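Peroxisomal acyl-CoA oxidase 1A (Solanum lycopersicum, PDB 2FON) probably catalyses the FAD-dependent first oxidation step of peroxisomal fatty acid beta-oxidation, as an acyl-CoA oxidase. Local coordinates at residues 394-402 with 543-551; 165-173 with 183-192. All coordinates share one frame; numbering follows the deposited sequence.

Contact 1. Residues 394-402 with 543-551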
loop_
_atom_site.group_PDB
_atom_site.type_symbol
_atom_site.label_atom_id
_atom_site.label_comp_id
_atom_site.label_asym_id
_atom_site.label_seq_id
_atom_site.Cartn_x
_atom_site.Cartn_y
_atom_site.Cartn_z
ATOM N N ALA B 394 23.381 -1.657 -14.810
ATOM C CA ALA B 394 22.396 -2.672 -14.446
ATOM C C ALA B 394 22.298 -2.931 -12.913
ATOM O O ALA B 394 21.222 -3.050 -12.337
ATOM C CB ALA B 394 22.688 -3.961 -15.178
ATOM N N CYS B 395 23.439 -3.045 -12.271
ATOM C CA CYS B 395 23.514 -3.254 -10.864
ATOM C C CYS B 395 22.782 -2.126 -10.102
ATOM O O CYS B 395 21.983 -2.402 -9.157
ATOM C CB CYS B 395 24.996 -3.353 -10.491
ATOM S SG CYS B 395 25.380 -3.406 -8.746
ATOM N N THR B 396 23.018 -0.871 -10.496
ATOM C CA THR B 396 22.310 0.183 -9.816
ATOM C C THR B 396 20.840 0.243 -10.206
ATOM O O THR B 396 19.993 0.508 -9.359
ATOM C CB THR B 396 22.975 1.558 -9.904
ATOM O OG1 THR B 396 23.419 1.819 -11.235
ATOM C CG2 THR B 396 24.174 1.633 -9.015
ATOM N N ALA B 397 20.482 -0.044 -11.450
ATOM C CA ALA B 397 19.041 0.046 -11.794
ATOM C C ALA B 397 18.245 -0.964 -10.970
ATOM O O ALA B 397 17.202 -0.642 -10.383
ATOM C CB ALA B 397 18.806 -0.184 -13.279
ATOM N N GLY B 398 18.784 -2.180 -10.923
ATOM C CA GLY B 398 18.188 -3.322 -10.277
ATOM C C GLY B 398 18.056 -3.112 -8.811
ATOM O O GLY B 398 16.996 -3.410 -8.239
ATOM N N LEU B 399 19.105 -2.581 -8.203
ATOM C CA LEU B 399 19.053 -2.301 -6.786
ATOM C C LEU B 399 18.077 -1.189 -6.383
ATOM O O LEU B 399 17.394 -1.292 -5.310
ATOM C CB LEU B 399 20.444 -2.008 -6.264
ATOM C CG LEU B 399 21.263 -3.291 -6.166
ATOM C CD1 LEU B 399 22.569 -3.031 -5.524
ATOM C CD2 LEU B 399 20.541 -4.347 -5.378
ATOM N N LYS B 400 18.003 -0.128 -7.189
ATOM C CA LYS B 400 17.037 0.946 -6.902
ATOM C C LYS B 400 15.644 0.359 -6.930
ATOM O O LYS B 400 14.839 0.565 -6.017
ATOM C CB LYS B 400 17.146 2.057 -7.968
ATOM C CG LYS B 400 16.362 3.351 -7.768
ATOM C CD LYS B 400 14.892 3.127 -8.074
ATOM C CE LYS B 400 14.136 4.407 -8.488
ATOM N NZ LYS B 400 12.682 4.073 -8.841
ATOM N N SER B 401 15.345 -0.385 -7.996
ATOM C CA SER B 401 14.028 -1.021 -8.144
ATOM C C SER B 401 13.692 -1.960 -6.993
ATOM O O SER B 401 12.647 -1.876 -6.382
ATOM C CB SER B 401 14.031 -1.840 -9.413
ATOM O OG SER B 401 12.726 -2.249 -9.695
ATOM N N LEU B 402 14.622 -2.868 -6.711
ATOM C CA LEU B 402 14.390 -3.872 -5.720
ATOM C C LEU B 402 14.046 -3.193 -4.424
ATOM O O LEU B 402 12.982 -3.517 -3.815
ATOM C CB LEU B 402 15.614 -4.689 -5.489
ATOM C CG LEU B 402 15.141 -5.904 -4.741
ATOM C CD1 LEU B 402 14.317 -6.757 -5.690
ATOM C CD2 LEU B 402 16.310 -6.647 -4.197
ATOM N N VAL B 543 14.677 -9.713 -10.839
ATOM C CA VAL B 543 14.479 -9.658 -9.392
ATOM C C VAL B 543 15.429 -10.618 -8.722
ATOM O O VAL B 543 16.198 -10.218 -7.865
ATOM C CB VAL B 543 12.963 -9.804 -8.896
ATOM C CG1 VAL B 543 12.861 -9.795 -7.354
ATOM C CG2 VAL B 543 12.056 -8.669 -9.465
ATOM N N ALA B 544 15.421 -11.864 -9.152
ATOM C CA ALA B 544 16.277 -12.899 -8.534
ATOM C C ALA B 544 17.777 -12.479 -8.444
ATOM O O ALA B 544 18.440 -12.644 -7.398
ATOM C CB ALA B 544 16.114 -14.231 -9.273
ATOM N N HIS B 545 18.269 -11.908 -9.545
ATOM C CA HIS B 545 19.617 -11.342 -9.625
ATOM C C HIS B 545 19.860 -10.229 -8.622
ATOM O O HIS B 545 20.883 -10.237 -7.929
ATOM C CB HIS B 545 19.929 -10.885 -11.051
ATOM C CG HIS B 545 21.194 -10.091 -11.176
ATOM N ND1 HIS B 545 22.453 -10.661 -11.091
ATOM C CD2 HIS B 545 21.391 -8.769 -11.414
ATOM C CE1 HIS B 545 23.367 -9.720 -11.250
ATOM N NE2 HIS B 545 22.750 -8.560 -11.439
ATOM N N CYS B 546 18.931 -9.283 -8.537
ATOM C CA CYS B 546 19.053 -8.224 -7.552
ATOM C C CYS B 546 19.083 -8.740 -6.105
ATOM O O CYS B 546 19.877 -8.285 -5.281
ATOM C CB CYS B 546 17.970 -7.171 -7.743
ATOM S SG CYS B 546 18.139 -6.329 -9.393
ATOM N N GLN B 547 18.218 -9.699 -5.821
ATOM C CA GLN B 547 18.134 -10.338 -4.529
ATOM C C GLN B 547 19.465 -10.950 -4.217
ATOM O O GLN B 547 19.899 -10.912 -3.067
ATOM C CB GLN B 547 17.046 -11.392 -4.554
ATOM C CG GLN B 547 15.663 -10.771 -4.410
ATOM C CD GLN B 547 14.524 -11.760 -4.527
ATOM O OE1 GLN B 547 14.602 -12.745 -5.228
ATOM N NE2 GLN B 547 13.475 -11.491 -3.862
ATOM N N LEU B 548 20.131 -11.471 -5.248
ATOM C CA LEU B 548 21.399 -12.115 -5.077
ATOM C C LEU B 548 22.453 -11.053 -4.763
ATOM O O LEU B 548 23.356 -11.264 -3.961
ATOM C CB LEU B 548 21.778 -12.940 -6.326
ATOM C CG LEU B 548 23.273 -13.262 -6.483
ATOM C CD1 LEU B 548 23.764 -14.160 -5.367
ATOM C CD2 LEU B 548 23.612 -13.870 -7.808
ATOM N N ILE B 549 22.366 -9.912 -5.413
ATOM C CA ILE B 549 23.330 -8.884 -5.111
ATOM C C ILE B 549 23.170 -8.517 -3.623
ATOM O O ILE B 549 24.184 -8.470 -2.896
ATOM C CB ILE B 549 23.200 -7.648 -6.048
ATOM C CG1 ILE B 549 23.482 -8.020 -7.502
ATOM C CG2 ILE B 549 24.196 -6.583 -5.678
ATOM C CD1 ILE B 549 23.114 -6.914 -8.423
ATOM N N VAL B 550 21.937 -8.338 -3.144
ATOM C CA VAL B 550 21.757 -7.925 -1.779
ATOM C C VAL B 550 22.368 -8.997 -0.903
ATOM O O VAL B 550 23.317 -8.739 -0.161
ATOM C CB VAL B 550 20.283 -7.666 -1.421
ATOM C CG1 VAL B 550 20.118 -7.273 0.046
ATOM C CG2 VAL B 550 19.676 -6.540 -2.302
ATOM N N VAL B 551 21.931 -10.238 -1.037
ATOM C CA VAL B 551 22.450 -11.268 -0.148
ATOM C C VAL B 551 23.965 -11.346 -0.203
ATOM O O VAL B 551 24.629 -11.379 0.830
ATOM C CB VAL B 551 21.866 -12.593 -0.476
ATOM C CG1 VAL B 551 22.557 -13.632 0.305
ATOM C CG2 VAL B 551 20.355 -12.597 -0.164
#
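L402 drives its branched end into the opposing helix as a knob, fitting a hole formed by V543, C546, Q547 and V550. Its CG stands anti to the backbone N (chi1 -165°), which carries both methyls across the interface. One of them, L402 CD1, rests 3.8 Å from V543 CG1, the two side chains meeting at about a right angle. The other, L402 CD2, goes deeper, lying 4.0 Å from C546 CB and 3.9 Å from V550 CG2, and also close to the backbone N and the CG of Q547. V550 CG2 is touched a second time, by L399 CD2 at 3.9 Å, so one valine methyl is shared by two leucines a turn apart.

L399 starts from a less direct position. Its CG lies beside the backbone N, anti to the carbonyl carbon (chi1 -74°), and its end swings nearer to the partner helix than its first bond suggests, placing L399 CD1 3.9 Å from I549 CG2. I549 spreads in the other direction too: I549 CD1 meets C395 SG at 4.2 Å. Between these flanks there is no side chain on G398, and C546 SG sits against its bare CA. The CA atoms of G398 and C546 approach to 5.7 Å where the two helices cross nearly perpendicularly (-92°).

No hydrogen bond joins the segments; the contact is apolar helix packing. It sets helix 389-417 against helix 535-558 in a buried, helical part of the chain. Helix 347-380 adds W369 beside C395, V366 beside L399 and A362 beside V550, whereas Q450 of helix 446-462 touches both S401 and C546. Helix 499-521 packs on A544, H545 and L548, and helix 567-585 reaches Q547, V550 and V551.

Contact 2. Residues 165-173 with 183-192; sequences VQGLETTAT and IHSPTLTSSK
The carboxylate of E169 accepts hydrogen bonds from two threonine hydroxyls of the facing turn. T189 OG1 donates to E169 OE2 (2.5 Å) from the syn side, 20° out of the carboxylate plane, whereas T187 OG1 reaches E169 OE1 (2.9 Å) from well above that plane. Farther along, T171 and H184 form an antiparallel hydrogen-bonded pair, with T171 N to H184 O at 2.9 Å and H184 N to T171 O at 2.8 Å, both bonds fairly straight.

The turn carrying the threonines is itself braced, since S190 OG donates to T187 O (2.6 Å), which also accepts from S190 N. Against it lies the aliphatic root of the glutamate, E169 CB being 3.5 Å from S190 CB, while P186 CD and CG border E169 O. With an alanine in place of E169, the hydroxyls of T187 and T189 would probably lose the carboxylate whose two oxygens they bind, and the 187-190 turn would be tied less firmly to the loop before strand 171-175. In the next, non-hydrogen-bonded pair, A172 CB packs on I183 CD1 at 3.4 Å. T170 CG2 touches I183 CG2 (3.9 Å), and T170 OG1 is turned to the other side, where it bonds to E158.

Two acidic groups are thus treated differently. E169 is held by neutral hydroxyls in a partly exposed setting, whereas E158 receives T170 OG1 and the backbone N of E169 and is balanced by a salt bridge from K192 NZ. Because K192 NZ also bonds to the backbone O of Q156, a FAD-binding residue, this polar network connects the hairpin base with the edge of the cofactor site.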
loop_
_atom_site.group_PDB
_atom_site.type_symbol
_atom_site.label_atom_id
_atom_site.label_comp_id
_atom_site.label_asym_id
_atom_site.label_seq_id
_atom_site.Cartn_x
_atom_site.Cartn_y
_atom_site.Cartn_z
ATOM N N VAL B 165 12.117 9.409 -21.785
ATOM C CA VAL B 165 12.771 10.737 -21.887
ATOM C C VAL B 165 13.069 11.049 -23.305
ATOM O O VAL B 165 12.960 12.181 -23.693
ATOM C CB VAL B 165 14.119 10.878 -21.117
ATOM C CG1 VAL B 165 14.578 12.254 -21.233
ATOM C CG2 VAL B 165 13.953 10.561 -19.612
ATOM N N GLN B 166 13.422 10.046 -24.105
ATOM C CA GLN B 166 13.844 10.311 -25.491
ATOM C C GLN B 166 12.702 10.827 -26.333
ATOM O O GLN B 166 12.919 11.277 -27.445
ATOM C CB GLN B 166 14.488 9.094 -26.146
ATOM C CG GLN B 166 16.014 9.194 -26.448
ATOM C CD GLN B 166 16.777 10.353 -25.706
ATOM O OE1 GLN B 166 17.209 10.185 -24.540
ATOM N NE2 GLN B 166 16.977 11.517 -26.414
ATOM N N GLY B 167 11.491 10.791 -25.794
ATOM C CA GLY B 167 10.331 11.155 -26.562
ATOM C C GLY B 167 9.700 12.433 -26.108
ATOM O O GLY B 167 8.567 12.666 -26.461
ATOM N N LEU B 168 10.402 13.249 -25.319
ATOM C CA LEU B 168 9.855 14.549 -24.884
ATOM C C LEU B 168 9.487 15.418 -26.087
ATOM O O LEU B 168 10.110 15.341 -27.162
ATOM C CB LEU B 168 10.854 15.365 -24.058
ATOM C CG LEU B 168 11.358 14.798 -22.736
ATOM C CD1 LEU B 168 12.596 15.541 -22.281
ATOM C CD2 LEU B 168 10.326 14.713 -21.589
ATOM N N GLU B 169 8.498 16.281 -25.896
ATOM C CA GLU B 169 8.024 17.091 -27.015
ATOM C C GLU B 169 8.478 18.538 -26.948
ATOM O O GLU B 169 8.399 19.227 -27.960
ATOM C CB GLU B 169 6.490 17.061 -27.142
ATOM C CG GLU B 169 5.822 15.711 -27.229
ATOM C CD GLU B 169 4.279 15.866 -27.271
ATOM O OE1 GLU B 169 3.751 16.476 -28.250
ATOM O OE2 GLU B 169 3.601 15.376 -26.321
ATOM N N THR B 170 8.908 19.014 -25.787
ATOM C CA THR B 170 9.381 20.403 -25.682
ATOM C C THR B 170 10.543 20.606 -26.650
ATOM O O THR B 170 11.439 19.762 -26.680
ATOM C CB THR B 170 9.858 20.763 -24.258
ATOM O OG1 THR B 170 8.824 20.484 -23.305
ATOM C CG2 THR B 170 10.178 22.237 -24.174
ATOM N N THR B 171 10.533 21.698 -27.439
ATOM C CA THR B 171 11.648 21.980 -28.354
ATOM C C THR B 171 12.479 23.225 -28.055
ATOM O O THR B 171 11.985 24.230 -27.566
ATOM C CB THR B 171 11.224 22.051 -29.860
ATOM O OG1 THR B 171 10.280 23.117 -30.054
ATOM C CG2 THR B 171 10.653 20.740 -30.366
ATOM N N ALA B 172 13.762 23.148 -28.413
ATOM C CA ALA B 172 14.715 24.243 -28.270
ATOM C C ALA B 172 15.365 24.484 -29.616
ATOM O O ALA B 172 16.194 23.665 -30.053
ATOM C CB ALA B 172 15.740 23.884 -27.293
ATOM N N THR B 173 15.025 25.604 -30.255
ATOM C CA THR B 173 15.324 25.776 -31.662
ATOM C C THR B 173 16.298 26.905 -31.838
ATOM O O THR B 173 16.012 28.047 -31.498
ATOM C CB THR B 173 14.058 26.067 -32.504
ATOM O OG1 THR B 173 13.086 25.034 -32.280
ATOM C CG2 THR B 173 14.392 26.067 -33.981
ATOM N N ILE B 183 12.714 28.214 -26.706
ATOM C CA ILE B 183 12.093 27.069 -26.077
ATOM C C ILE B 183 10.578 27.152 -26.322
ATOM O O ILE B 183 9.945 28.123 -25.993
ATOM C CB ILE B 183 12.385 27.055 -24.520
ATOM C CG1 ILE B 183 13.893 27.206 -24.225
ATOM C CG2 ILE B 183 11.843 25.796 -23.833
ATOM C CD1 ILE B 183 14.762 26.116 -24.895
ATOM N N HIS B 184 9.998 26.123 -26.898
ATOM C CA HIS B 184 8.595 26.127 -27.158
ATOM C C HIS B 184 7.906 24.803 -26.769
ATOM O O HIS B 184 8.490 23.715 -26.932
ATOM C CB HIS B 184 8.398 26.393 -28.618
ATOM C CG HIS B 184 6.962 26.517 -29.010
ATOM N ND1 HIS B 184 6.160 27.545 -28.566
ATOM C CD2 HIS B 184 6.183 25.738 -29.799
ATOM C CE1 HIS B 184 4.944 27.384 -29.056
ATOM N NE2 HIS B 184 4.931 26.302 -29.811
ATOM N N SER B 185 6.678 24.906 -26.243
ATOM C CA SER B 185 5.856 23.757 -25.903
ATOM C C SER B 185 4.866 23.600 -27.052
ATOM O O SER B 185 3.827 24.241 -27.123
ATOM C CB SER B 185 5.153 23.966 -24.568
ATOM O OG SER B 185 6.082 24.310 -23.532
ATOM N N PRO B 186 5.151 22.707 -27.976
ATOM C CA PRO B 186 4.220 22.736 -29.101
ATOM C C PRO B 186 2.803 22.282 -28.699
ATOM O O PRO B 186 1.872 22.650 -29.348
ATOM C CB PRO B 186 4.821 21.713 -30.051
ATOM C CG PRO B 186 5.491 20.691 -29.043
ATOM C CD PRO B 186 6.135 21.618 -28.068
ATOM N N THR B 187 2.632 21.439 -27.680
ATOM C CA THR B 187 1.295 20.889 -27.429
ATOM C C THR B 187 0.966 20.911 -25.947
ATOM O O THR B 187 1.860 20.939 -25.109
ATOM C CB THR B 187 1.208 19.379 -27.822
ATOM O OG1 THR B 187 2.210 18.640 -27.078
ATOM C CG2 THR B 187 1.362 19.161 -29.306
ATOM N N LEU B 188 -0.320 20.806 -25.633
ATOM C CA LEU B 188 -0.748 20.588 -24.265
ATOM C C LEU B 188 0.104 19.536 -23.528
ATOM O O LEU B 188 0.641 19.835 -22.468
ATOM C CB LEU B 188 -2.231 20.227 -24.215
ATOM C CG LEU B 188 -2.618 20.067 -22.745
ATOM C CD1 LEU B 188 -3.262 21.356 -22.084
ATOM C CD2 LEU B 188 -3.511 18.848 -22.598
ATOM N N THR B 189 0.301 18.362 -24.106
ATOM C CA THR B 189 0.933 17.284 -23.399
ATOM C C THR B 189 2.442 17.462 -23.258
ATOM O O THR B 189 3.117 16.691 -22.519
ATOM C CB THR B 189 0.757 15.936 -24.096
ATOM O OG1 THR B 189 1.361 16.029 -25.380
ATOM C CG2 THR B 189 -0.704 15.508 -24.203
ATOM N N SER B 190 2.997 18.450 -23.956
ATOM C CA SER B 190 4.426 18.647 -23.871
ATOM C C SER B 190 4.638 19.510 -22.694
ATOM O O SER B 190 5.777 19.728 -22.297
ATOM C CB SER B 190 4.962 19.367 -25.067
ATOM O OG SER B 190 4.461 20.706 -25.098
ATOM N N SER B 191 3.564 20.066 -22.149
ATOM C CA SER B 191 3.685 20.793 -20.904
ATOM C C SER B 191 4.581 20.075 -19.876
ATOM O O SER B 191 4.417 18.886 -19.661
ATOM C CB SER B 191 2.287 20.874 -20.338
ATOM O OG SER B 191 1.690 22.059 -20.719
ATOM N N LYS B 192 5.508 20.759 -19.223
ATOM C CA LYS B 192 6.222 20.103 -18.075
ATOM C C LYS B 192 5.261 19.878 -16.898
ATOM O O LYS B 192 4.359 20.702 -16.684
ATOM C CB LYS B 192 7.410 20.936 -17.593
ATOM C CG LYS B 192 8.480 21.138 -18.609
ATOM C CD LYS B 192 9.035 19.837 -19.143
ATOM C CE LYS B 192 10.055 20.120 -20.219
ATOM N NZ LYS B 192 10.687 18.875 -20.726
#

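In the fold
Following the chain from the N terminus, contact 2 comes first, closing a short loop of nine residues that contains the turn of the hairpin formed by strands 171-175 and 180-184. It ties the base of that hairpin together within the beta-rich middle domain. Contact 1 opens only later and spans 140 intervening residues, largely helical, bringing helix 389-417 of the C-alpha1 range against helix 535-558 of the C-terminal oxidase range. The two loops follow in series, neither enclosing nor crossing the other. Their centres lie 33 Å apart, with nearest atoms about 13 Å apart, and the two do not touch: contact 2 lies in the sheet region and contact 1 joins helices.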